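Local coordinates for protein KLLA0C04147p (Kluyveromyces lactis, PDB 5H2A) that probably binds and transfers sterols as part of the full-length Osh1 protein, of which this chain is the ankyrin-repeat domain, at residues A[8-13]-A[45-50]; A[62-67]-A[107-112]; A[87-92]-A[118-123]; A[195-200]-A[221-226]; A[202-207]-A[232-237]. One frame throughout, in Å; residues are numbered along the deposited sequence.

Contact 1. Residues A[8-13]-A[45-50]; sequences VSVSKP and PTVRSV
Lys12, in the first turn of helix 12-25, reaches along helix 45-51. CB lies 3.9 Å from Thr46 CG2. CG is anti to the backbone N (chi1 174°), and from there it slides past Val50, lying 3.8 Å from Val50 CG2. The chain then bends once, at chi3 (-55°), which turns CE and NZ back over Ser49. There CE is 3.3 Å from Ser49 OG, and NZ donates to the same oxygen in a weak hydrogen bond of 3.2 Å. A water accepts from Lys12 NZ and gives a weak bond to Ser49 O, loosely linking the ammonium group to the carbonyl as well. Ser49 OG is itself oriented by donating, at 2.7 Å, along a lone pair of Thr46 O, a carbonyl that also accepts from Val50 N. Two residues before Lys12, in the loop, the contact is apolar. Val10 CG1 is wedged between Thr46 CG2 at 3.6 Å and Val47 CG2 at 3.8 Å, and the two valines cross at about a right angle. Ser11 faces away and N-caps helix 12-25 through Leu14 N. Leu15 of that helix continues the packing on Val47 and Val50. Packing of a helix start and its lead-in loop against helix 45-51, with aliphatic groups inward and the exposed lysine laid over the outside, is in keeping with the helical, strand-free ankyrin-repeat domain.

Contact 2. Residues A[62-67]-A[107-112]; sequences SPASLI and RGDVVT
An arginine at the start of a helix of the predicted ankyrin repeat hydrogen-bonds the carbonyls at the end of helix 54-61. Ser62 is the first residue to leave that helix, and its carbonyl oxygen is gripped end-on by Arg107: NH1 and NH2 each donate at 2.8 Å to Ser62 O. Both N-H···O angles are 141°, and the oxygen lies close to the guanidinium plane, as expected when two donors share one acceptor. Arg107 NH1 also bonds Val59 O, so the cation sits at two carbonyls of the helix end. Arg107 itself occupies the N-cap position of helix 108-115, which runs on inside the repeat, while Ala64 and Ile67 belong to helix 64-74. Ile67 comes tip to tip with the arginine, CD1 lying over a guanidinium face 3.5 Å from Arg107 NH1. Val110 CG2 shares that face, offset toward its rim, so both aliphatic side chains back the flat cation. The two methyls, Ile67 CD1 and Val110 CG2, pack at 3.8 Å, their side chains crossing at about a right angle. At the more exposed side Ala64 CB touches Asp109 OD2 at 3.3 Å.

Contact 3. Residues A[87-92]-A[118-123]; sequences DVNKQD and PDINDC
Two direct hydrogen bonds, both made by the side-chain amide of Asn89, join the loops 87-92 and 118-123. With CG anti to the carbonyl carbon (chi1 -56°), its ND2 donates to Asp119 O at 2.9 Å, nearly straight (169°) and in the plane of the amide, though 27° out of the Asp119 carbonyl plane. Its OD1 accepts from Asn121 N at 2.8 Å, the donor standing above the carbonyl plane. One side chain thus bonds a backbone C=O and an N-H two residues further on. Water adds a further link: a single molecule donates to Asn89 OD1 and to Asn121 O, so that OD1 takes two hydrogens.

Local bonds brace the two loops. Asp87 OD1 accepts from Asn89 N in an Asx turn, and Lys90 N to Asp87 O closes a type I turn, which together present Asn89; Asn121 OD1 makes a second Asx turn with Cys123 N. The two loops stand before and after the helix pair 98-104 and 108-115, consistent with the side-by-side stacking of successive inter-repeat loops in ankyrin domains.

Apolar contact is limited to Val88 CG2 meeting Ile120 CD1 at 3.8 Å, the side chains crossing at about a right angle. Ionic partners lie outside: Asp119 pairs with Lys77, and Asp122 with Arg149 and Arg180.

Contact 4. Residues A[195-200]-A[221-226]; sequences GDTVLH and PFKRDS
The backbones come together most closely at Gly195 and Ser226, whose CA atoms are 4.5 Å apart, and diverge toward Leu199 and Pro221. Gly195 has positive phi (75°), and its carbonyl accepts from Ser226 N at 3.0 Å along a lone pair. The approach is tight: Ser226 OG lies 3.4 Å from Gly195 CA. Beyond the N-cap residue Thr197, helix 198-204 begins. The Thr-Val-Leu-His sequence 197-200 resembles the Thr-Pro-Leu-His signature of ankyrin repeats, and the characteristic pairing is present: Thr197 OG1 and His200 ND1 are 2.8 Å apart and hydrogen-bonded, either being a possible donor. Asp225 CB stands over the middle of one imidazole face, 3.9 Å from the His200 ring centroid, in a CH-pi contact, while Lys223 O lies at the ring edge, 3.0 Å from His200 CE1. His200 NE2 bonds Lys229 O. Beside the ring Thr197 CG2 packs on Lys223 CG and Leu199 CD2 on Pro221 CA. Asp196 and Asp225 point the same way, Asp196 OD1 and Asp225 OD2 4.4 Å apart, and one water donates to both oxygens, while Asp225 OD1 accepts from Lys229 N. With a carbonyl on NE2 and the threonine on ND1, the buried ring is fixed in rotation; this, with a weak bond from Thr197 N to ND1, is consistent with a neutral ring protonated at NE2. Lys204 and Arg227, each salt-bridged to Asp196, probably offset the repulsion between the carboxylates.

Contact 5. Residues A[202-207]-A[232-237]; sequences FVKKRD and IDLLKK
Positive phi at Arg206 (55°) turns the chain away from helix 198-204, and a bend at chi2 (69°) swings its guanidinium back toward segment 232-237. This is a Schellman motif at the C-terminal end of a helix in the ankyrin-repeat domain. Its two backbone bonds are Arg206 N to Val203 O at 2.9 Å and Asp207 N to Phe202 O at 3.1 Å. Inside the same turn Arg206 NH1 donates at 3.1 Å to Lys204 O, which lies close to the guanidinium plane although the donor stands above the carbonyl plane. Arg206 NE forms a salt bridge with Asp251, so the guanidinium is held by Lys204 O within its own turn and by Asp251 of helix 249-268. Across the contact no hydrogen bond is made; the link is by van der Waals packing, aliphatic apart from one methyl over the guanidinium. Val203, with CG1 anti to the backbone N (165°), presents that methyl to Leu235 CD2 at 3.9 Å, and the two side chains cross at about a right angle. Leu234, at the end of the 3-10 segment, approaches obliquely, CD1 touching Lys204 CG at 3.8 Å. Arg206 and Leu235 slide past each other in opposite directions, which brings Leu235 CD2 over one guanidinium face, 3.7 Å from Arg206 NH2.

In the fold
Contacts 3 and 4 are buried, contacts 1 and 2 partly so, and contact 5 lies at the surface. Contacts 4 and 5 share helix 198-204 and touch, His200 CD2 packing on Leu234 CD1. This pair sits on the opposite side of the chain's centre from contacts 1 and 2, with contact 3 nearest the middle. Chemistry tracks burial only loosely: side-chain-to-backbone bonds dominate contacts 2 and 3, contact 4 combines a backbone bond, an imidazole and two neighbouring carboxylates, whereas contacts 1 and 5 rely mainly on aliphatic packing, the former with one weak direct hydrogen bond and the latter with none.

Contact 1. Residues A[8-13]-A[45-50]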
# COMPACT_ATOMS: atom_id res chain seq x y z
N VAL A 8 20.42 -8.64 -33.33
CA VAL A 8 20.01 -7.25 -33.11
C VAL A 8 19.89 -7.00 -31.60
O VAL A 8 19.13 -7.69 -30.90
CB VAL A 8 18.70 -6.93 -33.86
CG1 VAL A 8 18.95 -6.97 -35.36
CG2 VAL A 8 17.58 -7.91 -33.49
N SER A 9 20.67 -6.06 -31.09
CA SER A 9 20.63 -5.72 -29.67
C SER A 9 19.45 -4.81 -29.37
O SER A 9 19.03 -4.00 -30.21
CB SER A 9 21.93 -5.04 -29.22
OG SER A 9 22.92 -6.00 -28.88
N VAL A 10 18.92 -4.92 -28.16
CA VAL A 10 17.74 -4.15 -27.78
C VAL A 10 18.16 -2.74 -27.39
O VAL A 10 19.00 -2.53 -26.51
CB VAL A 10 16.98 -4.83 -26.63
CG1 VAL A 10 15.86 -3.92 -26.15
CG2 VAL A 10 16.42 -6.16 -27.11
N SER A 11 17.54 -1.75 -28.03
CA SER A 11 17.82 -0.35 -27.79
C SER A 11 16.67 0.26 -27.00
O SER A 11 15.54 0.32 -27.49
CB SER A 11 18.01 0.39 -29.11
OG SER A 11 17.88 1.79 -28.92
N LYS A 12 16.96 0.70 -25.78
CA LYS A 12 15.93 1.41 -25.02
C LYS A 12 15.40 2.63 -25.77
O LYS A 12 14.17 2.78 -25.85
CB LYS A 12 16.46 1.78 -23.63
CG LYS A 12 15.49 2.65 -22.83
CD LYS A 12 15.96 2.89 -21.39
CE LYS A 12 16.23 1.58 -20.67
NZ LYS A 12 16.27 1.76 -19.18
N PRO A 13 16.24 3.52 -26.33
CA PRO A 13 15.69 4.65 -27.11
C PRO A 13 14.76 4.23 -28.23
O PRO A 13 13.73 4.87 -28.43
CB PRO A 13 16.95 5.36 -27.66
CG PRO A 13 18.02 5.04 -26.66
CD PRO A 13 17.72 3.61 -26.22
N PRO A 45 15.94 -7.66 -19.93
CA PRO A 45 15.80 -6.60 -18.91
C PRO A 45 15.60 -5.20 -19.48
O PRO A 45 14.87 -4.40 -18.88
CB PRO A 45 17.11 -6.71 -18.10
CG PRO A 45 18.04 -7.48 -18.95
CD PRO A 45 17.20 -8.40 -19.80
N THR A 46 16.21 -4.88 -20.62
CA THR A 46 15.95 -3.58 -21.23
C THR A 46 14.51 -3.49 -21.71
O THR A 46 13.83 -2.49 -21.47
CB THR A 46 16.93 -3.30 -22.37
OG1 THR A 46 18.24 -3.10 -21.82
CG2 THR A 46 16.53 -2.04 -23.15
N VAL A 47 14.01 -4.57 -22.33
CA VAL A 47 12.60 -4.62 -22.71
C VAL A 47 11.70 -4.40 -21.49
O VAL A 47 10.79 -3.57 -21.51
CB VAL A 47 12.27 -5.96 -23.41
CG1 VAL A 47 10.76 -6.08 -23.67
CG2 VAL A 47 13.05 -6.08 -24.72
N ARG A 48 11.94 -5.16 -20.40
CA ARG A 48 11.12 -5.02 -19.20
C ARG A 48 11.14 -3.58 -18.69
O ARG A 48 10.12 -3.08 -18.20
CB ARG A 48 11.60 -5.94 -18.06
CG ARG A 48 11.66 -7.41 -18.37
CD ARG A 48 11.43 -8.29 -17.10
NE ARG A 48 12.31 -7.98 -15.97
CZ ARG A 48 13.56 -8.44 -15.82
NH1 ARG A 48 14.11 -9.22 -16.75
NH2 ARG A 48 14.26 -8.11 -14.74
N SER A 49 12.29 -2.92 -18.76
CA SER A 49 12.42 -1.59 -18.16
C SER A 49 11.58 -0.56 -18.90
O SER A 49 11.17 0.43 -18.29
CB SER A 49 13.89 -1.15 -18.14
OG SER A 49 14.35 -0.84 -19.45
N VAL A 50 11.35 -0.76 -20.19
CA VAL A 50 10.42 0.11 -20.92
C VAL A 50 8.99 -0.33 -20.71
O VAL A 50 8.10 0.49 -20.48
CB VAL A 50 10.79 0.14 -22.42
CG1 VAL A 50 9.81 1.04 -23.20
CG2 VAL A 50 12.24 0.60 -22.62
O HOH W 1 13.27 2.50 -18.84

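Contact 2. Residues A[62-67]-A[107-112]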
# COMPACT_ATOMS: atom_id res chain seq x y z
N SER A 62 -1.18 9.87 -23.73
CA SER A 62 -2.29 9.09 -24.30
C SER A 62 -3.65 9.69 -23.94
O SER A 62 -3.80 10.31 -22.88
CB SER A 62 -2.25 7.65 -23.79
OG SER A 62 -1.15 6.95 -24.34
N PRO A 63 -4.67 9.42 -24.77
CA PRO A 63 -6.05 9.73 -24.37
C PRO A 63 -6.48 8.90 -23.18
O PRO A 63 -6.03 7.77 -22.98
CB PRO A 63 -6.89 9.35 -25.61
CG PRO A 63 -5.93 8.96 -26.68
CD PRO A 63 -4.60 8.68 -26.04
N ALA A 64 -7.42 9.46 -22.41
CA ALA A 64 -7.91 8.75 -21.23
C ALA A 64 -8.54 7.42 -21.60
O ALA A 64 -8.49 6.47 -20.81
CB ALA A 64 -8.90 9.65 -20.47
N SER A 65 -9.11 7.29 -22.80
CA SER A 65 -9.73 6.02 -23.18
C SER A 65 -8.69 4.90 -23.24
O SER A 65 -8.96 3.77 -22.82
CB SER A 65 -10.44 6.15 -24.52
OG SER A 65 -9.53 6.54 -25.54
N LEU A 66 -7.50 5.20 -23.76
CA LEU A 66 -6.45 4.18 -23.82
C LEU A 66 -5.90 3.89 -22.43
O LEU A 66 -5.63 2.72 -22.10
CB LEU A 66 -5.34 4.62 -24.77
CG LEU A 66 -4.11 3.71 -24.88
CD1 LEU A 66 -4.48 2.28 -25.25
CD2 LEU A 66 -3.16 4.30 -25.90
N ILE A 67 -5.74 4.92 -21.60
CA ILE A 67 -5.30 4.71 -20.22
C ILE A 67 -6.27 3.79 -19.50
O ILE A 67 -5.85 2.84 -18.81
CB ILE A 67 -5.15 6.06 -19.50
CG1 ILE A 67 -3.97 6.83 -20.10
CG2 ILE A 67 -4.97 5.84 -17.98
CD1 ILE A 67 -3.98 8.31 -19.75
N ARG A 107 -4.53 16.00 -14.94
CA ARG A 107 -5.44 15.12 -15.69
C ARG A 107 -6.45 14.55 -14.70
O ARG A 107 -6.33 13.44 -14.19
CB ARG A 107 -4.66 14.03 -16.43
CG ARG A 107 -3.65 14.58 -17.45
CD ARG A 107 -3.21 13.47 -18.46
NE ARG A 107 -4.32 13.03 -19.30
CZ ARG A 107 -4.19 12.14 -20.28
NH1 ARG A 107 -3.00 11.62 -20.54
NH2 ARG A 107 -5.24 11.79 -21.00
N GLY A 108 -7.49 15.36 -14.43
CA GLY A 108 -8.44 15.00 -13.39
C GLY A 108 -9.12 13.67 -13.65
O GLY A 108 -9.33 12.89 -12.72
N ASP A 109 -9.46 13.38 -14.91
CA ASP A 109 -10.15 12.13 -15.21
C ASP A 109 -9.25 10.93 -14.96
O ASP A 109 -9.71 9.89 -14.47
CB ASP A 109 -10.66 12.15 -16.66
CG ASP A 109 -9.58 12.56 -17.69
OD1 ASP A 109 -8.47 13.07 -17.33
OD2 ASP A 109 -9.87 12.39 -18.90
N VAL A 110 -7.96 11.05 -15.29
CA VAL A 110 -7.01 9.97 -15.05
C VAL A 110 -6.77 9.80 -13.55
O VAL A 110 -6.67 8.67 -13.05
CB VAL A 110 -5.70 10.27 -15.81
CG1 VAL A 110 -4.63 9.21 -15.50
CG2 VAL A 110 -5.97 10.35 -17.31
N VAL A 111 -6.68 10.91 -12.81
CA VAL A 111 -6.54 10.83 -11.36
C VAL A 111 -7.69 10.02 -10.76
O VAL A 111 -7.48 9.16 -9.90
CB VAL A 111 -6.46 12.24 -10.75
CG1 VAL A 111 -6.61 12.16 -9.24
CG2 VAL A 111 -5.12 12.91 -11.12
N THR A 112 -8.91 10.28 -11.22
CA THR A 112 -10.07 9.54 -10.73
C THR A 112 -9.96 8.05 -11.01
O THR A 112 -10.23 7.22 -10.13
CB THR A 112 -11.34 10.12 -11.34
OG1 THR A 112 -11.51 11.46 -10.86
CG2 THR A 112 -12.56 9.30 -10.96

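Contact 3. Residues A[87-92]-A[118-123]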
# COMPACT_ATOMS: atom_id res chain seq x y z
N ASP A 87 2.37 -2.84 -12.80
CA ASP A 87 2.17 -2.42 -11.42
C ASP A 87 1.73 -0.96 -11.41
O ASP A 87 2.50 -0.06 -11.77
CB ASP A 87 3.47 -2.63 -10.65
CG ASP A 87 3.39 -2.14 -9.23
OD1 ASP A 87 2.31 -1.72 -8.76
OD2 ASP A 87 4.45 -2.18 -8.57
N VAL A 88 0.49 -0.72 -10.98
CA VAL A 88 -0.07 0.63 -11.01
C VAL A 88 0.68 1.57 -10.07
O VAL A 88 0.57 2.80 -10.20
CB VAL A 88 -1.59 0.54 -10.68
CG1 VAL A 88 -1.82 0.14 -9.21
CG2 VAL A 88 -2.29 1.84 -11.01
N ASN A 89 1.48 1.02 -9.15
CA ASN A 89 2.30 1.83 -8.25
C ASN A 89 3.78 1.81 -8.61
O ASN A 89 4.61 2.19 -7.77
CB ASN A 89 2.12 1.34 -6.81
CG ASN A 89 0.69 1.35 -6.38
OD1 ASN A 89 0.02 2.38 -6.51
ND2 ASN A 89 0.20 0.21 -5.86
N LYS A 90 4.14 1.35 -9.81
CA LYS A 90 5.53 1.39 -10.28
C LYS A 90 6.13 2.80 -10.18
O LYS A 90 5.54 3.78 -10.63
CB LYS A 90 5.59 0.91 -11.73
CG LYS A 90 6.95 1.06 -12.42
CD LYS A 90 8.03 0.18 -11.78
CE LYS A 90 9.38 0.39 -12.50
NZ LYS A 90 10.47 -0.41 -11.87
N GLN A 91 7.33 2.89 -9.61
CA GLN A 91 8.04 4.16 -9.56
C GLN A 91 9.08 4.24 -10.67
O GLN A 91 9.83 3.28 -10.89
CB GLN A 91 8.71 4.34 -8.20
CG GLN A 91 7.74 4.54 -7.05
CD GLN A 91 8.48 4.63 -5.73
OE1 GLN A 91 8.80 3.61 -5.13
NE2 GLN A 91 8.81 5.85 -5.32
N ASP A 92 9.12 5.38 -11.36
CA ASP A 92 10.07 5.60 -12.45
C ASP A 92 11.40 6.10 -11.88
O ASP A 92 11.65 6.00 -10.68
CB ASP A 92 9.46 6.57 -13.49
CG ASP A 92 9.28 8.01 -12.95
OD1 ASP A 92 9.84 8.38 -11.90
OD2 ASP A 92 8.58 8.79 -13.63
N PRO A 118 -8.41 -0.49 -6.85
CA PRO A 118 -8.36 -1.08 -5.50
C PRO A 118 -6.97 -1.23 -4.91
O PRO A 118 -6.84 -1.27 -3.68
CB PRO A 118 -9.02 -2.46 -5.68
CG PRO A 118 -9.62 -2.46 -7.05
CD PRO A 118 -8.96 -1.41 -7.86
N ASP A 119 -5.93 -1.32 -5.74
CA ASP A 119 -4.56 -1.51 -5.26
C ASP A 119 -3.72 -0.23 -5.28
O ASP A 119 -2.52 -0.29 -5.01
CB ASP A 119 -3.87 -2.60 -6.09
CG ASP A 119 -4.72 -3.86 -6.20
OD1 ASP A 119 -5.28 -4.27 -5.17
OD2 ASP A 119 -4.85 -4.42 -7.31
N ILE A 120 -4.33 0.92 -5.59
CA ILE A 120 -3.58 2.16 -5.68
C ILE A 120 -2.93 2.45 -4.33
O ILE A 120 -3.46 2.12 -3.27
CB ILE A 120 -4.47 3.34 -6.10
CG1 ILE A 120 -3.63 4.49 -6.66
CG2 ILE A 120 -5.33 3.83 -4.92
CD1 ILE A 120 -2.91 4.13 -8.00
N ASN A 121 -1.74 3.03 -4.37
CA ASN A 121 -1.09 3.53 -3.16
C ASN A 121 -0.76 5.01 -3.38
O ASN A 121 0.27 5.35 -3.98
CB ASN A 121 0.15 2.71 -2.80
CG ASN A 121 0.73 3.11 -1.46
OD1 ASN A 121 0.31 4.11 -0.87
ND2 ASN A 121 1.71 2.37 -0.98
N ASP A 122 -1.65 5.89 -2.90
CA ASP A 122 -1.45 7.33 -3.00
C ASP A 122 -0.57 7.89 -1.88
O ASP A 122 -0.55 9.12 -1.69
CB ASP A 122 -2.80 8.06 -3.02
CG ASP A 122 -3.59 7.89 -1.72
OD1 ASP A 122 -3.28 6.98 -0.92
OD2 ASP A 122 -4.54 8.67 -1.52
N CYS A 123 0.14 7.03 -1.14
CA CYS A 123 1.07 7.47 -0.10
C CYS A 123 2.53 7.42 -0.52
O CYS A 123 3.41 7.86 0.23
CB CYS A 123 0.87 6.63 1.16
SG CYS A 123 -0.76 6.86 1.88
O HOH W 2 0.63 5.03 -6.85

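Contact 4. Residues A[195-200]-A[221-226]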
# COMPACT_ATOMS: atom_id res chain seq x y z
N GLY A 195 -11.89 5.91 25.59
CA GLY A 195 -10.53 6.26 25.97
C GLY A 195 -9.50 5.17 25.75
O GLY A 195 -8.35 5.34 26.16
N ASP A 196 -9.88 4.06 25.11
CA ASP A 196 -9.00 2.92 24.89
C ASP A 196 -8.46 2.87 23.46
O ASP A 196 -9.16 3.23 22.51
CB ASP A 196 -9.74 1.61 25.13
CG ASP A 196 -10.04 1.37 26.59
OD1 ASP A 196 -9.45 2.08 27.43
OD2 ASP A 196 -10.86 0.48 26.87
N THR A 197 -7.22 2.41 23.32
CA THR A 197 -6.73 1.87 22.06
C THR A 197 -7.15 0.41 21.96
O THR A 197 -7.60 -0.19 22.94
CB THR A 197 -5.21 1.94 21.99
OG1 THR A 197 -4.66 1.01 22.93
CG2 THR A 197 -4.71 3.35 22.33
N VAL A 198 -7.01 -0.19 20.77
CA VAL A 198 -7.38 -1.60 20.69
C VAL A 198 -6.48 -2.43 21.59
O VAL A 198 -6.91 -3.47 22.10
CB VAL A 198 -7.40 -2.16 19.25
CG1 VAL A 198 -8.56 -1.54 18.46
CG2 VAL A 198 -6.05 -1.97 18.52
N LEU A 199 -5.24 -1.98 21.84
CA LEU A 199 -4.40 -2.78 22.73
C LEU A 199 -4.96 -2.79 24.15
O LEU A 199 -5.02 -3.86 24.78
CB LEU A 199 -2.95 -2.28 22.71
CG LEU A 199 -1.95 -3.09 23.57
CD1 LEU A 199 -1.86 -4.58 23.15
CD2 LEU A 199 -0.55 -2.44 23.49
N HIS A 200 -5.41 -1.64 24.67
CA HIS A 200 -6.08 -1.65 25.97
C HIS A 200 -7.32 -2.54 25.94
O HIS A 200 -7.58 -3.30 26.89
CB HIS A 200 -6.51 -0.24 26.37
CG HIS A 200 -5.37 0.67 26.65
ND1 HIS A 200 -4.88 1.54 25.71
CD2 HIS A 200 -4.62 0.85 27.76
CE1 HIS A 200 -3.87 2.22 26.23
NE2 HIS A 200 -3.70 1.82 27.47
N PRO A 221 2.90 -0.29 23.36
CA PRO A 221 2.59 -0.52 24.78
C PRO A 221 2.78 0.70 25.67
O PRO A 221 2.38 0.65 26.84
CB PRO A 221 3.55 -1.65 25.17
CG PRO A 221 4.68 -1.51 24.22
CD PRO A 221 4.10 -1.03 22.92
N PHE A 222 3.37 1.77 25.15
CA PHE A 222 3.57 2.99 25.93
C PHE A 222 2.42 3.98 25.80
O PHE A 222 2.38 4.96 26.55
CB PHE A 222 4.88 3.67 25.51
CG PHE A 222 6.11 2.88 25.85
CD1 PHE A 222 6.18 2.15 27.03
CD2 PHE A 222 7.21 2.87 25.00
CE1 PHE A 222 7.32 1.43 27.36
CE2 PHE A 222 8.35 2.14 25.31
CZ PHE A 222 8.41 1.42 26.51
N LYS A 223 1.48 3.74 24.89
CA LYS A 223 0.35 4.66 24.74
C LYS A 223 -0.61 4.49 25.91
O LYS A 223 -1.13 3.40 26.15
CB LYS A 223 -0.35 4.43 23.40
CG LYS A 223 -1.55 5.34 23.18
CD LYS A 223 -1.42 6.20 21.93
CE LYS A 223 -2.64 7.09 21.76
NZ LYS A 223 -2.78 7.57 20.35
N ARG A 224 -0.82 5.57 26.66
CA ARG A 224 -1.71 5.50 27.80
C ARG A 224 -3.15 5.67 27.34
O ARG A 224 -3.44 6.20 26.26
CB ARG A 224 -1.34 6.57 28.83
CG ARG A 224 0.13 6.52 29.22
CD ARG A 224 0.49 7.55 30.28
NE ARG A 224 1.84 7.29 30.76
CZ ARG A 224 2.12 6.52 31.80
NH1 ARG A 224 1.14 5.94 32.48
NH2 ARG A 224 3.38 6.32 32.17
N ASP A 225 -4.07 5.18 28.16
CA ASP A 225 -5.48 5.42 27.89
C ASP A 225 -5.87 6.81 28.40
O ASP A 225 -5.04 7.56 28.93
CB ASP A 225 -6.34 4.31 28.50
CG ASP A 225 -6.26 4.24 30.03
OD1 ASP A 225 -5.88 5.22 30.71
OD2 ASP A 225 -6.60 3.16 30.56
N SER A 226 -7.15 7.15 28.25
CA SER A 226 -7.60 8.49 28.63
C SER A 226 -7.45 8.75 30.12
O SER A 226 -7.44 9.92 30.53
CB SER A 226 -9.06 8.68 28.21
OG SER A 226 -9.94 7.85 28.96
O HOH W 3 -8.03 1.06 29.53

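Contact 5. Residues A[202-207]-A[232-237]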
# COMPACT_ATOMS: atom_id res chain seq x y z
N PHE A 202 -8.22 -5.13 24.06
CA PHE A 202 -8.05 -6.57 24.02
C PHE A 202 -7.18 -7.10 25.15
O PHE A 202 -7.27 -8.29 25.47
CB PHE A 202 -7.52 -7.00 22.65
CG PHE A 202 -8.57 -6.88 21.58
CD1 PHE A 202 -9.54 -7.87 21.43
CD2 PHE A 202 -8.66 -5.73 20.81
CE1 PHE A 202 -10.55 -7.75 20.48
CE2 PHE A 202 -9.68 -5.58 19.85
CZ PHE A 202 -10.62 -6.60 19.68
N VAL A 203 -6.36 -6.25 25.79
CA VAL A 203 -5.76 -6.68 27.05
C VAL A 203 -6.84 -6.91 28.09
O VAL A 203 -6.85 -7.93 28.79
CB VAL A 203 -4.71 -5.67 27.55
CG1 VAL A 203 -4.38 -5.97 29.03
CG2 VAL A 203 -3.47 -5.72 26.68
N LYS A 204 -7.79 -5.97 28.21
CA LYS A 204 -8.86 -6.14 29.19
C LYS A 204 -9.74 -7.34 28.85
O LYS A 204 -10.23 -8.02 29.76
CB LYS A 204 -9.70 -4.86 29.28
CG LYS A 204 -8.99 -3.74 30.03
CD LYS A 204 -9.89 -2.53 30.28
CE LYS A 204 -10.24 -1.79 29.01
NZ LYS A 204 -11.00 -0.54 29.33
N LYS A 205 -9.92 -7.63 27.56
CA LYS A 205 -10.64 -8.82 27.13
C LYS A 205 -9.86 -10.11 27.33
O LYS A 205 -10.42 -11.18 27.11
CB LYS A 205 -11.03 -8.68 25.65
CG LYS A 205 -12.20 -7.71 25.42
CD LYS A 205 -12.38 -7.45 23.92
CE LYS A 205 -13.63 -6.60 23.64
NZ LYS A 205 -13.79 -6.45 22.16
N ARG A 206 -8.58 -10.02 27.75
CA ARG A 206 -7.72 -11.20 27.89
C ARG A 206 -7.64 -12.00 26.60
O ARG A 206 -7.53 -13.22 26.61
CB ARG A 206 -8.18 -12.11 29.04
CG ARG A 206 -7.52 -11.80 30.35
CD ARG A 206 -7.98 -10.48 30.89
NE ARG A 206 -7.35 -10.15 32.17
CZ ARG A 206 -7.70 -9.09 32.90
NH1 ARG A 206 -8.67 -8.29 32.46
NH2 ARG A 206 -7.09 -8.83 34.05
N ASP A 207 -7.70 -11.31 25.46
CA ASP A 207 -7.71 -11.97 24.17
C ASP A 207 -6.25 -12.08 23.72
O ASP A 207 -5.71 -11.19 23.08
CB ASP A 207 -8.57 -11.19 23.17
CG ASP A 207 -8.86 -11.98 21.90
OD1 ASP A 207 -8.07 -12.90 21.58
OD2 ASP A 207 -9.87 -11.69 21.23
N ILE A 232 -0.23 -2.50 30.39
CA ILE A 232 0.26 -3.43 31.40
C ILE A 232 -0.25 -3.05 32.80
O ILE A 232 -0.39 -3.92 33.66
CB ILE A 232 1.80 -3.50 31.33
CG1 ILE A 232 2.31 -4.75 32.08
CG2 ILE A 232 2.42 -2.20 31.86
CD1 ILE A 232 3.78 -5.04 31.86
N ASP A 233 -0.56 -1.77 33.04
CA ASP A 233 -1.17 -1.37 34.31
C ASP A 233 -2.55 -1.98 34.52
O ASP A 233 -3.08 -1.94 35.63
CB ASP A 233 -1.32 0.15 34.42
CG ASP A 233 0.01 0.89 34.40
OD1 ASP A 233 1.01 0.32 34.87
OD2 ASP A 233 0.03 2.05 33.90
N LEU A 234 -3.18 -2.50 33.46
CA LEU A 234 -4.53 -3.04 33.59
C LEU A 234 -4.55 -4.44 34.18
O LEU A 234 -5.62 -4.91 34.57
CB LEU A 234 -5.23 -3.05 32.22
CG LEU A 234 -5.18 -1.72 31.47
CD1 LEU A 234 -5.74 -1.86 30.05
CD2 LEU A 234 -5.93 -0.66 32.24
N LEU A 235 -3.40 -5.12 34.24
CA LEU A 235 -3.30 -6.46 34.79
C LEU A 235 -2.85 -6.38 36.25
O LEU A 235 -1.79 -5.82 36.54
CB LEU A 235 -2.32 -7.30 33.98
CG LEU A 235 -2.60 -7.34 32.48
CD1 LEU A 235 -1.47 -8.03 31.74
CD2 LEU A 235 -3.92 -8.06 32.26
N LYS A 236 -3.64 -6.98 37.14
CA LYS A 236 -3.33 -6.96 38.57
C LYS A 236 -2.05 -7.74 38.88
O LYS A 236 -1.79 -8.80 38.30
CB LYS A 236 -4.48 -7.54 39.38
CG LYS A 236 -5.27 -6.52 40.18
CD LYS A 236 -5.87 -5.46 39.28
CE LYS A 236 -6.73 -4.49 40.08
NZ LYS A 236 -8.14 -5.01 40.19
N LYS A 237 -1.27 -7.21 39.82
CA LYS A 237 -0.02 -7.84 40.22
C LYS A 237 -0.28 -9.12 41.01
O LYS A 237 -1.24 -9.21 41.78
CB LYS A 237 0.82 -6.87 41.05
CG LYS A 237 2.19 -7.40 41.43
CD LYS A 237 2.74 -6.74 42.68
CE LYS A 237 3.65 -7.69 43.44
NZ LYS A 237 2.86 -8.71 44.17